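Local coordinates for enoyl-acyl carrier protein reductase (Uncultured bacterium, PDB 6KIA) that probably catalyses the NADH-dependent reduction of enoyl-acyl carrier protein in fatty acid synthesis, and is associated with resistance to triclosan, at residues Glu27-Asn35 and Cys288-Asp297; Tyr236-Thr244 and Tyr260-Glu270. All coordinates share one frame; numbering follows the deposited sequence.

Contact 1: residues Glu27-Asn35 and Cys288-Asp297. With NAI (1,4-dihydronicotinamide adenine dinucleotide), chain D.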
loop_
_atom_site.group_PDB
_atom_site.type_symbol
_atom_site.label_atom_id
_atom_site.label_comp_id
_atom_site.label_asym_id
_atom_site.label_seq_id
_atom_site.Cartn_x
_atom_site.Cartn_y
_atom_site.Cartn_z
ATOM N N GLU A 27 2.251 -10.375 3.400
ATOM C CA GLU A 27 2.854 -11.304 2.444
ATOM C C GLU A 27 3.512 -10.558 1.296
ATOM O O GLU A 27 3.084 -9.467 0.925
ATOM C CB GLU A 27 1.815 -12.296 1.901
ATOM C CG GLU A 27 1.248 -13.224 2.976
ATOM C CD GLU A 27 0.375 -14.327 2.413
ATOM O OE1 GLU A 27 -0.281 -14.114 1.362
ATOM O OE2 GLU A 27 0.393 -15.434 2.994
ATOM N N LEU A 28 4.583 -11.151 0.769
ATOM C CA LEU A 28 5.383 -10.566 -0.285
ATOM C C LEU A 28 4.907 -11.085 -1.639
ATOM O O LEU A 28 4.864 -12.310 -1.855
ATOM C CB LEU A 28 6.859 -10.919 -0.076
ATOM C CG LEU A 28 7.799 -10.292 -1.092
ATOM C CD1 LEU A 28 7.811 -8.769 -0.909
ATOM C CD2 LEU A 28 9.207 -10.867 -0.861
ATOM N N PHE A 29 4.528 -10.173 -2.536
ATOM C CA PHE A 29 4.110 -10.542 -3.898
ATOM C C PHE A 29 4.986 -9.832 -4.898
ATOM O O PHE A 29 5.527 -8.786 -4.586
ATOM C CB PHE A 29 2.652 -10.166 -4.169
ATOM C CG PHE A 29 1.677 -10.904 -3.310
ATOM C CD1 PHE A 29 1.340 -12.211 -3.598
ATOM C CD2 PHE A 29 1.096 -10.295 -2.211
ATOM C CE1 PHE A 29 0.441 -12.899 -2.799
ATOM C CE2 PHE A 29 0.188 -10.981 -1.415
ATOM C CZ PHE A 29 -0.131 -12.282 -1.709
ATOM N N GLY A 30 5.081 -10.374 -6.108
ATOM C CA GLY A 30 5.749 -9.657 -7.181
ATOM C C GLY A 30 5.073 -8.312 -7.371
ATOM O O GLY A 30 3.840 -8.219 -7.271
ATOM N N ARG A 31 5.899 -7.293 -7.615
ATOM C CA ARG A 31 5.509 -5.880 -7.812
ATOM C C ARG A 31 5.132 -5.184 -6.499
ATOM O O ARG A 31 4.912 -3.970 -6.475
ATOM C CB ARG A 31 4.360 -5.772 -8.824
ATOM C CG ARG A 31 4.649 -6.509 -10.123
ATOM C CD ARG A 31 3.381 -6.753 -10.919
ATOM N NE ARG A 31 2.759 -5.547 -11.424
ATOM C CZ ARG A 31 1.454 -5.289 -11.352
ATOM N NH1 ARG A 31 0.985 -4.168 -11.870
ATOM N NH2 ARG A 31 0.623 -6.136 -10.760
ATOM N N GLY A 32 5.072 -5.935 -5.407
ATOM C CA GLY A 32 4.691 -5.334 -4.136
ATOM C C GLY A 32 5.691 -4.309 -3.613
ATOM O O GLY A 32 6.905 -4.496 -3.763
ATOM N N TYR A 33 5.201 -3.241 -2.976
ATOM C CA TYR A 33 6.085 -2.227 -2.407
ATOM C C TYR A 33 7.170 -2.820 -1.528
ATOM O O TYR A 33 8.312 -2.363 -1.554
ATOM C CB TYR A 33 5.333 -1.182 -1.546
ATOM C CG TYR A 33 5.197 0.167 -2.201
ATOM C CD1 TYR A 33 6.325 0.940 -2.412
ATOM C CD2 TYR A 33 3.955 0.726 -2.475
ATOM C CE1 TYR A 33 6.256 2.173 -2.994
ATOM C CE2 TYR A 33 3.865 1.993 -3.047
ATOM C CZ TYR A 33 5.031 2.705 -3.313
ATOM O OH TYR A 33 5.027 3.960 -3.876
ATOM N N ALA A 34 6.790 -3.813 -0.721
ATOM C CA ALA A 34 7.692 -4.368 0.283
ATOM C C ALA A 34 8.986 -4.916 -0.316
ATOM O O ALA A 34 9.997 -5.017 0.396
ATOM C CB ALA A 34 6.984 -5.488 1.078
ATOM N N ASN A 35 8.954 -5.280 -1.601
ATOM C CA ASN A 35 10.181 -5.755 -2.270
ATOM C C ASN A 35 11.337 -4.787 -2.075
ATOM O O ASN A 35 12.461 -5.224 -1.840
ATOM C CB ASN A 35 9.952 -5.992 -3.760
ATOM C CG ASN A 35 9.181 -7.254 -4.017
ATOM O OD1 ASN A 35 9.710 -8.369 -3.884
ATOM N ND2 ASN A 35 7.904 -7.100 -4.321
ATOM N N CYS A 288 3.518 6.769 0.505
ATOM C CA CYS A 288 4.297 6.507 -0.717
ATOM C C CYS A 288 3.543 6.826 -1.996
ATOM O O CYS A 288 2.317 6.921 -1.973
ATOM C CB CYS A 288 4.739 5.039 -0.733
ATOM S SG CYS A 288 5.973 4.634 0.567
ATOM N N PRO A 289 4.257 6.958 -3.124
ATOM C CA PRO A 289 3.557 7.301 -4.380
ATOM C C PRO A 289 2.624 6.247 -4.956
ATOM O O PRO A 289 2.711 5.063 -4.656
ATOM C CB PRO A 289 4.710 7.506 -5.370
ATOM C CG PRO A 289 5.863 7.861 -4.543
ATOM C CD PRO A 289 5.719 7.005 -3.302
ATOM N N GLU A 290 1.738 6.712 -5.837
ATOM C CA GLU A 290 0.921 5.850 -6.674
ATOM C C GLU A 290 1.810 4.998 -7.572
ATOM O O GLU A 290 2.673 5.535 -8.307
ATOM C CB GLU A 290 -0.007 6.697 -7.563
ATOM C CG GLU A 290 -0.877 7.718 -6.827
ATOM C CD GLU A 290 -0.182 9.064 -6.560
ATOM O OE1 GLU A 290 1.029 9.229 -6.843
ATOM O OE2 GLU A 290 -0.863 9.980 -6.068
ATOM N N ILE A 291 1.613 3.681 -7.530
ATOM C CA ILE A 291 2.283 2.782 -8.458
ATOM C C ILE A 291 1.318 1.685 -8.881
ATOM O O ILE A 291 0.184 1.637 -8.412
ATOM C CB ILE A 291 3.567 2.164 -7.856
ATOM C CG1 ILE A 291 3.270 1.415 -6.557
ATOM C CG2 ILE A 291 4.645 3.228 -7.593
ATOM C CD1 ILE A 291 4.462 0.598 -6.132
ATOM N N ARG A 292 1.741 0.822 -9.802
ATOM C CA ARG A 292 0.910 -0.317 -10.156
ATOM C C ARG A 292 1.428 -1.604 -9.510
ATOM O O ARG A 292 2.554 -2.053 -9.766
ATOM C CB ARG A 292 0.811 -0.460 -11.674
ATOM C CG ARG A 292 0.040 0.705 -12.269
ATOM C CD ARG A 292 -0.269 0.509 -13.745
ATOM N NE ARG A 292 -1.465 -0.300 -13.967
ATOM C CZ ARG A 292 -1.450 -1.553 -14.413
ATOM N NH1 ARG A 292 -0.295 -2.148 -14.692
ATOM N NH2 ARG A 292 -2.592 -2.209 -14.587
ATOM N N THR A 293 0.603 -2.138 -8.615
ATOM C CA THR A 293 0.837 -3.398 -7.916
ATOM C C THR A 293 -0.415 -4.254 -8.002
ATOM O O THR A 293 -1.423 -3.841 -8.585
ATOM C CB THR A 293 1.132 -3.183 -6.426
ATOM O OG1 THR A 293 -0.063 -2.694 -5.813
ATOM C CG2 THR A 293 2.280 -2.219 -6.183
ATOM N N ASN A 294 -0.385 -5.435 -7.386
ATOM C CA ASN A 294 -1.599 -6.250 -7.278
ATOM C C ASN A 294 -2.754 -5.494 -6.618
ATOM O O ASN A 294 -3.917 -5.666 -7.005
ATOM C CB ASN A 294 -1.325 -7.535 -6.487
ATOM C CG ASN A 294 -0.462 -8.519 -7.248
ATOM O OD1 ASN A 294 -0.005 -8.249 -8.365
ATOM N ND2 ASN A 294 -0.217 -9.676 -6.635
ATOM N N SER A 295 -2.462 -4.633 -5.643
ATOM C CA SER A 295 -3.552 -3.982 -4.913
ATOM C C SER A 295 -4.067 -2.711 -5.610
ATOM O O SER A 295 -5.178 -2.258 -5.347
ATOM C CB SER A 295 -3.107 -3.622 -3.488
ATOM O OG SER A 295 -2.394 -2.380 -3.463
ATOM N N SER A 296 -3.297 -2.145 -6.526
ATOM C CA SER A 296 -3.757 -0.907 -7.151
ATOM C C SER A 296 -4.100 -1.040 -8.626
ATOM O O SER A 296 -4.538 -0.069 -9.237
ATOM C CB SER A 296 -2.712 0.198 -6.943
ATOM O OG SER A 296 -1.497 -0.122 -7.593
ATOM N N ASP A 297 -3.915 -2.230 -9.194
ATOM C CA ASP A 297 -4.169 -2.445 -10.628
ATOM C C ASP A 297 -5.580 -2.087 -11.075
ATOM O O ASP A 297 -5.782 -1.683 -12.217
ATOM C CB ASP A 297 -3.905 -3.897 -11.033
ATOM C CG ASP A 297 -2.461 -4.141 -11.444
ATOM O OD1 ASP A 297 -1.690 -3.167 -11.601
ATOM O OD2 ASP A 297 -2.100 -5.323 -11.630
HETATM P PA NAI D . 0.346 -6.072 -2.606
HETATM O O1A NAI D . 1.652 -6.653 -3.056
HETATM O O2A NAI D . -0.915 -6.737 -3.120
HETATM O O5B NAI D . 0.378 -6.030 -1.017
HETATM C C5B NAI D . -0.826 -6.161 -0.288
HETATM C C4B NAI D . -0.344 -6.561 1.140
HETATM O O4B NAI D . -1.628 -6.578 2.011
HETATM C C3B NAI D . 0.172 -7.737 1.186
HETATM O O3B NAI D . 1.345 -7.802 2.097
HETATM C C2B NAI D . -1.042 -8.710 1.747
HETATM O O2B NAI D . -0.463 -9.962 2.271
HETATM C C1B NAI D . -1.626 -7.980 2.631
HETATM N N9A NAI D . -3.069 -8.286 2.725
HETATM C C8A NAI D . -4.121 -8.144 1.899
HETATM N N7A NAI D . -5.201 -8.609 2.523
HETATM C C5A NAI D . -4.819 -9.036 3.750
HETATM C C6A NAI D . -5.603 -9.602 4.744
HETATM N N6A NAI D . -7.000 -9.919 4.843
HETATM N N1A NAI D . -5.007 -9.961 5.894
HETATM C C2A NAI D . -3.660 -9.777 6.060
HETATM N N3A NAI D . -2.880 -9.209 5.066
HETATM C C4A NAI D . -3.493 -8.846 3.896
HETATM O O3 NAI D . 0.212 -4.486 -3.056
HETATM P PN NAI D . 0.958 -3.184 -2.465
HETATM O O1N NAI D . 2.444 -3.349 -2.549
HETATM O O2N NAI D . 0.415 -2.052 -3.323
HETATM O O5D NAI D . 0.493 -3.021 -0.948
HETATM C C5D NAI D . 1.432 -2.955 0.113
HETATM C C4D NAI D . 1.148 -1.662 0.909
HETATM O O4D NAI D . 1.479 -0.626 0.163
HETATM C C3D NAI D . -0.347 -1.511 1.180
HETATM O O3D NAI D . -0.608 -1.180 2.502
HETATM C C2D NAI D . -0.701 -0.310 0.273
HETATM O O2D NAI D . -1.956 0.297 0.744
HETATM C C1D NAI D . 0.350 0.464 0.352
HETATM N N1N NAI D . 0.446 1.438 -0.734
HETATM C C2N NAI D . 0.200 1.096 -2.046
HETATM C C3N NAI D . 0.245 2.080 -3.043
HETATM C C7N NAI D . 0.014 1.727 -4.512
HETATM O O7N NAI D . -0.258 2.601 -5.330
HETATM N N7N NAI D . 0.128 0.371 -4.917
HETATM C C4N NAI D . 0.557 3.400 -2.749
HETATM C C5N NAI D . 0.856 3.725 -1.420
HETATM C C6N NAI D . 0.793 2.744 -0.425
HETATM O O HOH W 1 1.847 -6.521 -5.903
HETATM O O HOH W 2 5.235 -2.162 -8.603
#
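Tyr33 OH donates to Pro289 O at 2.7 Å, the shortest bond between the two segments, and CD1 of Ile291 lies over one face of the tyrosine ring, 3.6 Å from its centroid, in a CH-pi contact.

At the other end of the contact, the guanidinium of Arg31 grips the carboxylate of Asp297 end-on in a salt bridge, one nitrogen to each oxygen. NH1 of Arg31 meets the syn lone pair of Asp297 OD1 at 2.9 Å, nearly straight at 166°, while NH2 of Arg31 reaches Asp297 OD2 from well out of the carboxylate plane. A bend at chi3 (67°) brings the arginine chain into this position, and a weak bond from NH2 to Asn294 OD1 adds to the hold. Arg292 NH1 lies 3.7 Å from Arg31 NH1, but Asp297 OD1 also sits over the face of the Arg292 guanidinium, so the shared carboxylate probably offsets the like charges. One water joins Gly30 O, Asn294 N and NAI O1A; a second bridges Arg31 O and Arg292 O.

NADH is held from both segments. Tyr33 N donates to NAI O1N at 2.8 Å, whereas Thr293 OG1 and Ser295 OG both donate to NAI O2N. The carboxamide is fixed by Ile291 N, 3.1 Å from NAI O7N, with Ser296 OG weakly accepting from NAI N7N. The turn leading into helix 34-43 thus lies alongside the loop after strand 283-287, the two together hold the pyrophosphate, and helix 394-413 packs on Tyr33 and Ile291.

Contact 2: residues Tyr236-Thr244 and Tyr260-Glu270. With NAI (1,4-dihydronicotinamide adenine dinucleotide), chain D.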
loop_
_atom_site.group_PDB
_atom_site.type_symbol
_atom_site.label_atom_id
_atom_site.label_comp_id
_atom_site.label_asym_id
_atom_site.label_seq_id
_atom_site.Cartn_x
_atom_site.Cartn_y
_atom_site.Cartn_z
ATOM N N TYR A 236 8.914 0.275 13.818
ATOM C CA TYR A 236 7.743 -0.174 13.047
ATOM C C TYR A 236 7.596 0.724 11.838
ATOM O O TYR A 236 7.746 1.940 11.960
ATOM C CB TYR A 236 6.458 -0.115 13.869
ATOM C CG TYR A 236 6.537 -0.940 15.131
ATOM C CD1 TYR A 236 7.124 -0.415 16.277
ATOM C CD2 TYR A 236 6.064 -2.249 15.167
ATOM C CE1 TYR A 236 7.229 -1.172 17.433
ATOM C CE2 TYR A 236 6.162 -3.003 16.332
ATOM C CZ TYR A 236 6.746 -2.455 17.445
ATOM O OH TYR A 236 6.841 -3.194 18.604
ATOM N N SER A 237 7.346 0.133 10.674
ATOM C CA SER A 237 7.063 0.935 9.484
ATOM C C SER A 237 5.742 0.447 8.906
ATOM O O SER A 237 5.343 -0.703 9.140
ATOM C CB SER A 237 8.186 0.810 8.454
ATOM O OG SER A 237 8.231 -0.513 7.926
ATOM N N ALA A 238 5.055 1.319 8.171
ATOM C CA ALA A 238 3.867 0.930 7.430
ATOM C C ALA A 238 3.881 1.692 6.120
ATOM O O ALA A 238 4.446 2.783 6.033
ATOM C CB ALA A 238 2.573 1.226 8.210
ATOM N N TYR A 239 3.248 1.121 5.109
ATOM C CA TYR A 239 3.096 1.790 3.820
ATOM C C TYR A 239 1.764 2.523 3.821
ATOM O O TYR A 239 0.714 1.898 3.927
ATOM C CB TYR A 239 3.158 0.794 2.662
ATOM C CG TYR A 239 4.535 0.223 2.403
ATOM C CD1 TYR A 239 5.423 0.862 1.537
ATOM C CD2 TYR A 239 4.944 -0.963 3.023
ATOM C CE1 TYR A 239 6.682 0.345 1.302
ATOM C CE2 TYR A 239 6.212 -1.476 2.793
ATOM C CZ TYR A 239 7.054 -0.829 1.935
ATOM O OH TYR A 239 8.315 -1.333 1.701
ATOM N N GLY A 240 1.813 3.844 3.727
ATOM C CA GLY A 240 0.586 4.606 3.702
ATOM C C GLY A 240 0.336 5.100 2.303
ATOM O O GLY A 240 1.251 5.130 1.484
ATOM N N TYR A 241 -0.915 5.464 2.018
ATOM C CA TYR A 241 -1.180 6.298 0.836
ATOM C C TYR A 241 -2.034 7.478 1.291
ATOM O O TYR A 241 -3.039 7.280 1.973
ATOM C CB TYR A 241 -1.900 5.547 -0.285
ATOM C CG TYR A 241 -2.154 6.479 -1.458
ATOM C CD1 TYR A 241 -1.091 6.949 -2.222
ATOM C CD2 TYR A 241 -3.441 6.921 -1.762
ATOM C CE1 TYR A 241 -1.290 7.827 -3.267
ATOM C CE2 TYR A 241 -3.655 7.791 -2.816
ATOM C CZ TYR A 241 -2.586 8.236 -3.571
ATOM O OH TYR A 241 -2.773 9.118 -4.630
ATOM N N HIS A 242 -1.593 8.696 0.955
ATOM C CA HIS A 242 -2.335 9.894 1.348
ATOM C C HIS A 242 -2.039 10.982 0.334
ATOM O O HIS A 242 -1.735 12.131 0.688
ATOM C CB HIS A 242 -1.947 10.335 2.767
ATOM C CG HIS A 242 -2.943 11.255 3.407
ATOM N ND1 HIS A 242 -3.033 11.419 4.775
ATOM C CD2 HIS A 242 -3.887 12.064 2.866
ATOM C CE1 HIS A 242 -4.008 12.271 5.050
ATOM N NE2 HIS A 242 -4.538 12.682 3.910
ATOM N N GLY A 243 -2.028 10.585 -0.937
ATOM C CA GLY A 243 -1.643 11.489 -2.006
ATOM C C GLY A 243 -0.142 11.699 -2.058
ATOM O O GLY A 243 0.591 11.378 -1.112
ATOM N N THR A 244 0.327 12.288 -3.155
ATOM C CA THR A 244 1.762 12.394 -3.409
ATOM C C THR A 244 2.115 13.714 -4.125
ATOM O O THR A 244 1.362 14.166 -4.987
ATOM C CB THR A 244 2.218 11.201 -4.276
ATOM O OG1 THR A 244 1.901 9.978 -3.599
ATOM C CG2 THR A 244 3.715 11.273 -4.599
ATOM N N TYR A 260 -10.116 7.443 -3.596
ATOM C CA TYR A 260 -9.381 6.395 -2.898
ATOM C C TYR A 260 -10.172 5.868 -1.707
ATOM O O TYR A 260 -10.182 6.468 -0.636
ATOM C CB TYR A 260 -8.024 6.937 -2.464
ATOM C CG TYR A 260 -7.128 5.921 -1.845
ATOM C CD1 TYR A 260 -6.476 4.975 -2.623
ATOM C CD2 TYR A 260 -6.916 5.917 -0.474
ATOM C CE1 TYR A 260 -5.631 4.028 -2.041
ATOM C CE2 TYR A 260 -6.075 4.983 0.108
ATOM C CZ TYR A 260 -5.449 4.047 -0.677
ATOM O OH TYR A 260 -4.617 3.123 -0.069
ATOM N N THR A 261 -10.824 4.727 -1.901
ATOM C CA THR A 261 -11.809 4.222 -0.957
ATOM C C THR A 261 -11.193 3.796 0.372
ATOM O O THR A 261 -11.894 3.736 1.377
ATOM C CB THR A 261 -12.578 3.059 -1.579
ATOM O OG1 THR A 261 -11.673 1.996 -1.891
ATOM C CG2 THR A 261 -13.215 3.539 -2.852
ATOM N N GLN A 262 -9.892 3.517 0.364
ATOM C CA GLN A 262 -9.162 3.100 1.568
ATOM C C GLN A 262 -8.695 4.324 2.373
ATOM O O GLN A 262 -7.955 4.193 3.361
ATOM C CB GLN A 262 -7.946 2.260 1.163
ATOM C CG GLN A 262 -8.275 0.837 0.745
ATOM C CD GLN A 262 -8.389 -0.167 1.876
ATOM O OE1 GLN A 262 -8.247 0.155 3.067
ATOM N NE2 GLN A 262 -8.667 -1.413 1.503
ATOM N N GLY A 263 -9.117 5.515 1.950
ATOM C CA GLY A 263 -8.606 6.758 2.506
ATOM C C GLY A 263 -8.843 6.942 3.994
ATOM O O GLY A 263 -7.946 7.331 4.743
ATOM N N LYS A 264 -10.063 6.673 4.424
ATOM C CA LYS A 264 -10.388 6.727 5.852
ATOM C C LYS A 264 -9.506 5.780 6.681
ATOM O O LYS A 264 -9.031 6.139 7.772
ATOM C CB LYS A 264 -11.871 6.413 6.063
ATOM C CG LYS A 264 -12.801 7.505 5.576
ATOM C CD LYS A 264 -12.648 8.741 6.454
ATOM C CE LYS A 264 -13.561 9.881 6.023
ATOM N NZ LYS A 264 -13.296 11.094 6.854
ATOM N N ALA A 265 -9.318 4.560 6.182
ATOM C CA ALA A 265 -8.489 3.576 6.893
ATOM C C ALA A 265 -7.031 4.023 6.921
ATOM O O ALA A 265 -6.342 3.833 7.923
ATOM C CB ALA A 265 -8.615 2.198 6.245
ATOM N N LYS A 266 -6.549 4.627 5.829
ATOM C CA LYS A 266 -5.155 5.097 5.825
ATOM C C LYS A 266 -4.971 6.256 6.830
ATOM O O LYS A 266 -3.895 6.416 7.399
ATOM C CB LYS A 266 -4.713 5.534 4.426
ATOM C CG LYS A 266 -4.517 4.354 3.433
ATOM C CD LYS A 266 -3.393 3.422 3.940
ATOM C CE LYS A 266 -3.027 2.384 2.878
ATOM N NZ LYS A 266 -1.998 1.389 3.318
ATOM N N MET A 267 -6.003 7.083 7.026
ATOM C CA MET A 267 -5.840 8.150 8.022
ATOM C C MET A 267 -5.924 7.587 9.445
ATOM O O MET A 267 -5.279 8.099 10.379
ATOM C CB MET A 267 -6.856 9.268 7.792
ATOM C CG MET A 267 -6.455 10.103 6.590
ATOM S SD MET A 267 -7.574 11.507 6.274
ATOM C CE MET A 267 -9.046 10.647 5.760
ATOM N N ARG A 268 -6.671 6.505 9.610
ATOM C CA ARG A 268 -6.695 5.838 10.905
ATOM C C ARG A 268 -5.333 5.187 11.198
ATOM O O ARG A 268 -4.838 5.220 12.326
ATOM C CB ARG A 268 -7.798 4.786 10.945
ATOM C CG ARG A 268 -7.968 4.130 12.300
ATOM C CD ARG A 268 -9.137 3.152 12.301
ATOM N NE ARG A 268 -9.341 2.598 13.634
ATOM C CZ ARG A 268 -10.073 3.177 14.584
ATOM N NH1 ARG A 268 -10.717 4.314 14.342
ATOM N NH2 ARG A 268 -10.177 2.603 15.769
ATOM N N LEU A 269 -4.714 4.646 10.156
ATOM C CA LEU A 269 -3.356 4.106 10.252
ATOM C C LEU A 269 -2.368 5.172 10.730
ATOM O O LEU A 269 -1.554 4.932 11.644
ATOM C CB LEU A 269 -2.922 3.552 8.891
ATOM C CG LEU A 269 -1.498 3.003 8.766
ATOM C CD1 LEU A 269 -1.384 1.673 9.517
ATOM C CD2 LEU A 269 -1.118 2.853 7.289
ATOM N N GLU A 270 -2.449 6.348 10.119
ATOM C CA GLU A 270 -1.632 7.483 10.554
ATOM C C GLU A 270 -1.861 7.807 12.032
ATOM O O GLU A 270 -0.906 8.002 12.791
ATOM C CB GLU A 270 -1.930 8.711 9.706
ATOM C CG GLU A 270 -1.463 8.571 8.278
ATOM C CD GLU A 270 -1.967 9.681 7.394
ATOM O OE1 GLU A 270 -2.920 10.385 7.803
ATOM O OE2 GLU A 270 -1.437 9.825 6.283
HETATM P PA NAI D . 0.346 -6.072 -2.606
HETATM O O1A NAI D . 1.652 -6.653 -3.056
HETATM O O2A NAI D . -0.915 -6.737 -3.120
HETATM O O5B NAI D . 0.378 -6.030 -1.017
HETATM C C5B NAI D . -0.826 -6.161 -0.288
HETATM C C4B NAI D . -0.344 -6.561 1.140
HETATM O O4B NAI D . -1.628 -6.578 2.011
HETATM C C3B NAI D . 0.172 -7.737 1.186
HETATM O O3B NAI D . 1.345 -7.802 2.097
HETATM C C2B NAI D . -1.042 -8.710 1.747
HETATM O O2B NAI D . -0.463 -9.962 2.271
HETATM C C1B NAI D . -1.626 -7.980 2.631
HETATM N N9A NAI D . -3.069 -8.286 2.725
HETATM C C8A NAI D . -4.121 -8.144 1.899
HETATM N N7A NAI D . -5.201 -8.609 2.523
HETATM C C5A NAI D . -4.819 -9.036 3.750
HETATM C C6A NAI D . -5.603 -9.602 4.744
HETATM N N6A NAI D . -7.000 -9.919 4.843
HETATM N N1A NAI D . -5.007 -9.961 5.894
HETATM C C2A NAI D . -3.660 -9.777 6.060
HETATM N N3A NAI D . -2.880 -9.209 5.066
HETATM C C4A NAI D . -3.493 -8.846 3.896
HETATM O O3 NAI D . 0.212 -4.486 -3.056
HETATM P PN NAI D . 0.958 -3.184 -2.465
HETATM O O1N NAI D . 2.444 -3.349 -2.549
HETATM O O2N NAI D . 0.415 -2.052 -3.323
HETATM O O5D NAI D . 0.493 -3.021 -0.948
HETATM C C5D NAI D . 1.432 -2.955 0.113
HETATM C C4D NAI D . 1.148 -1.662 0.909
HETATM O O4D NAI D . 1.479 -0.626 0.163
HETATM C C3D NAI D . -0.347 -1.511 1.180
HETATM O O3D NAI D . -0.608 -1.180 2.502
HETATM C C2D NAI D . -0.701 -0.310 0.273
HETATM O O2D NAI D . -1.956 0.297 0.744
HETATM C C1D NAI D . 0.350 0.464 0.352
HETATM N N1N NAI D . 0.446 1.438 -0.734
HETATM C C2N NAI D . 0.200 1.096 -2.046
HETATM C C3N NAI D . 0.245 2.080 -3.043
HETATM C C7N NAI D . 0.014 1.727 -4.512
HETATM O O7N NAI D . -0.258 2.601 -5.330
HETATM N N7N NAI D . 0.128 0.371 -4.917
HETATM C C4N NAI D . 0.557 3.400 -2.749
HETATM C C5N NAI D . 0.856 3.725 -1.420
HETATM C C6N NAI D . 0.793 2.744 -0.425
#
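In the nicotinamide end of the NADH pocket, the C-terminal end of strand 234-240 and the loop that follows meet helix 263-278, whose Lys266 ties protein and cofactor together. Its NZ donates to Tyr239 O at 2.8 Å and also to both hydroxyls of the nicotinamide ribose, NAI O2D at 2.8 Å and NAI O3D at 3.0 Å. Three oxygens thus fix the ammonium group. A bend at chi2 (-62°) carries the lysine chain past the backbone of Tyr241, with CB 3.4 Å from Tyr241 O, a buried carbonyl without a polar partner.

Tyr241 and Tyr260 form an edge-to-face pair with planes at 60°: CD2 of Tyr241 stands over the centre of the Tyr260 ring. CB of Tyr241 packs against NAI C5N, and its hydroxyl is hydrogen-bonded to Glu290.

Farther along the helix, Glu270 OE2 accepts from His242 ND1 with its syn lone pair at 2.7 Å, almost in the plane of the imidazole, and Asn287 also bonds this oxygen. Met267 CG touches His242 CE1 at 3.6 Å, its sulfur lying obliquely to the ring. Leu269 CD2 packs on Ala238 CB.

Strand and helix run roughly antiparallel, at 153°. A lysine bonded to both hydroxyls of the nicotinamide ribose is consistent with the Rossmann-fold cofactor site of short-chain dehydrogenase/reductase-type enoyl reductases.

Overall arrangement
From the N terminus, the chain leaves strand 21-25 and enters residues 27-35, which wait more than 250 residues for their partner, 288-297. Contact 1 therefore closes a very long loop, and contact 2 is nested inside it, closing a short one: residues 236-244 and 260-270 are separated mainly by the hairpin of strands 244-248 and 251-255. After helix 263-278, strand 283-287 pairs parallel with strand 234-240 and delivers the chain to 288-297. The contacts touch directly where Cys288 N meets Gly240 O and where Ala34 packs against Tyr239. Together they tie the first strand-to-helix turn to the later strands of the sheet around one NADH.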